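Local structure of VESB protease (Vibrio cholerae, 4LK4) at residues Tyr50-Ala55 and Asn102-Val107. The protein probably acts as a secreted trypsin-like serine endopeptidase, hydrolysing peptide bonds in protein substrates. The protein carries 1 engineered substitution. Sequence-based numbering, arbitrary orientation.
Sequences YVLTAA and NDIAIV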
loop_
_atom_site.group_PDB
_atom_site.type_symbol
_atom_site.label_atom_id
_atom_site.label_comp_id
_atom_site.label_asym_id
_atom_site.label_seq_id
_atom_site.Cartn_x
_atom_site.Cartn_y
_atom_site.Cartn_z
ATOM N N TYR A 50 -7.313 8.039 1.208
ATOM C CA TYR A 50 -6.357 7.007 0.843
ATOM C C TYR A 50 -4.992 7.510 0.441
ATOM O O TYR A 50 -4.851 8.475 -0.309
ATOM C CB TYR A 50 -6.910 6.171 -0.284
ATOM C CG TYR A 50 -8.227 5.522 0.047
ATOM C CD1 TYR A 50 -8.273 4.430 0.897
ATOM C CD2 TYR A 50 -9.429 5.996 -0.497
ATOM C CE1 TYR A 50 -9.475 3.818 1.211
ATOM C CE2 TYR A 50 -10.650 5.380 -0.192
ATOM C CZ TYR A 50 -10.658 4.291 0.663
ATOM O OH TYR A 50 -11.824 3.662 0.997
ATOM N N VAL A 51 -3.987 6.795 0.933
ATOM C CA VAL A 51 -2.594 7.042 0.652
ATOM C C VAL A 51 -1.955 5.779 0.075
ATOM O O VAL A 51 -2.225 4.670 0.531
ATOM C CB VAL A 51 -1.897 7.378 1.958
ATOM C CG1 VAL A 51 -0.393 7.355 1.793
ATOM C CG2 VAL A 51 -2.383 8.723 2.464
ATOM N N LEU A 52 -1.106 5.957 -0.925
ATOM C CA LEU A 52 -0.410 4.864 -1.597
ATOM C C LEU A 52 1.009 4.852 -1.094
ATOM O O LEU A 52 1.649 5.918 -0.971
ATOM C CB LEU A 52 -0.379 5.119 -3.093
ATOM C CG LEU A 52 0.377 4.113 -3.953
ATOM C CD1 LEU A 52 -0.164 2.703 -3.777
ATOM C CD2 LEU A 52 0.337 4.521 -5.425
ATOM N N THR A 53 1.508 3.668 -0.775
ATOM C CA THR A 53 2.838 3.537 -0.203
ATOM C C THR A 53 3.344 2.124 -0.418
ATOM O O THR A 53 2.736 1.372 -1.157
ATOM C CB THR A 53 2.825 3.918 1.289
ATOM O OG1 THR A 53 4.172 4.098 1.732
ATOM C CG2 THR A 53 2.216 2.847 2.121
ATOM N N ALA A 54 4.446 1.765 0.220
ATOM C CA ALA A 54 5.097 0.478 0.036
ATOM C C ALA A 54 4.642 -0.458 1.151
ATOM O O ALA A 54 4.440 -0.010 2.271
ATOM C CB ALA A 54 6.604 0.666 0.075
ATOM N N ALA A 55 4.452 -1.748 0.885
ATOM C CA ALA A 55 4.003 -2.644 1.988
ATOM C C ALA A 55 5.058 -2.845 3.056
ATOM O O ALA A 55 4.733 -2.954 4.240
ATOM C CB ALA A 55 3.551 -3.990 1.470
ATOM N N ASN A 102 5.556 -7.475 -4.961
ATOM C CA ASN A 102 4.250 -6.938 -4.688
ATOM C C ASN A 102 4.288 -6.031 -3.494
ATOM O O ASN A 102 3.432 -6.100 -2.627
ATOM C CB ASN A 102 3.241 -8.056 -4.524
ATOM C CG ASN A 102 3.360 -9.079 -5.621
ATOM O OD1 ASN A 102 3.297 -8.753 -6.812
ATOM N ND2 ASN A 102 3.572 -10.325 -5.232
ATOM N N ASP A 103 5.291 -5.159 -3.484
ATOM C CA ASP A 103 5.547 -4.282 -2.362
ATOM C C ASP A 103 4.666 -3.063 -2.489
ATOM O O ASP A 103 5.099 -2.013 -2.920
ATOM C CB ASP A 103 7.018 -3.885 -2.332
ATOM C CG ASP A 103 7.422 -3.178 -1.051
ATOM O OD1 ASP A 103 6.670 -3.219 -0.052
ATOM O OD2 ASP A 103 8.529 -2.578 -1.052
ATOM N N ILE A 104 3.405 -3.221 -2.117
ATOM C CA ILE A 104 2.484 -2.133 -2.221
ATOM C C ILE A 104 1.443 -2.218 -1.125
ATOM O O ILE A 104 1.065 -3.305 -0.705
ATOM C CB ILE A 104 1.832 -2.138 -3.601
ATOM C CG1 ILE A 104 0.984 -0.881 -3.805
ATOM C CG2 ILE A 104 1.017 -3.409 -3.815
ATOM C CD1 ILE A 104 0.503 -0.701 -5.226
ATOM N N ALA A 105 0.990 -1.042 -0.688
ATOM C CA ALA A 105 0.023 -0.928 0.390
ATOM C C ALA A 105 -0.816 0.324 0.281
ATOM O O ALA A 105 -0.383 1.302 -0.266
ATOM C CB ALA A 105 0.743 -0.939 1.740
ATOM N N ILE A 106 -2.006 0.281 0.864
ATOM C CA ILE A 106 -2.888 1.441 0.966
ATOM C C ILE A 106 -3.060 1.774 2.443
ATOM O O ILE A 106 -3.291 0.886 3.253
ATOM C CB ILE A 106 -4.298 1.147 0.393
ATOM C CG1 ILE A 106 -4.228 0.932 -1.117
ATOM C CG2 ILE A 106 -5.289 2.255 0.732
ATOM C CD1 ILE A 106 -3.652 2.108 -1.873
ATOM N N VAL A 107 -2.942 3.054 2.777
ATOM C CA VAL A 107 -3.295 3.507 4.103
ATOM C C VAL A 107 -4.638 4.207 3.987
ATOM O O VAL A 107 -4.771 5.168 3.245
ATOM C CB VAL A 107 -2.234 4.451 4.686
ATOM C CG1 VAL A 107 -2.577 4.815 6.125
ATOM C CG2 VAL A 107 -0.858 3.796 4.615
#
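Asp103 OD2 is gripped by two hydrogen bonds, to His56 ND1 and Ser216 OG, while its twin OD1 lies 2.8 Å from Ala55 N, across the contact. This Asp-His pairing matches the catalytic triad of trypsin-like proteases, so the arrangement probably orients the histidine. CG anti to the backbone N (chi1 -169°) carries the carboxylate of Asp103 toward Ala54 and Ala55. Ala54 CB packs against it, 3.9 Å from Asp103 OD2.

Beyond this site, strands 50-53 and 105-107 run antiparallel within the six-stranded barrel of the trypsin fold, their axes 4.7 Å apart. Val51 and Val107 form one hydrogen-bonded pair, and Val107 N points nearly straight at Val51 O (N-H...O 165°). Thr53 and Ala105 form the next; there Ala105 N sits above the carbonyl plane of Thr53 O, 44° out of it, so this bond does not use a lone pair of Thr53 O.

Leu52 and Ile106 share one face of the sheet, and Ile104, from the loop just before strand 105-107, reaches the same cluster with its CD1. Leu52 CD1 touches both isoleucine tips, 3.8 Å from Ile104 CD1 and 4.0 Å from Ile106 CD1. On the other face the valines meet flank to flank. Thr53 OG1 bonds to Gly42 O, while its methyl CG2 approaches Val107 CG2 at 4.1 Å.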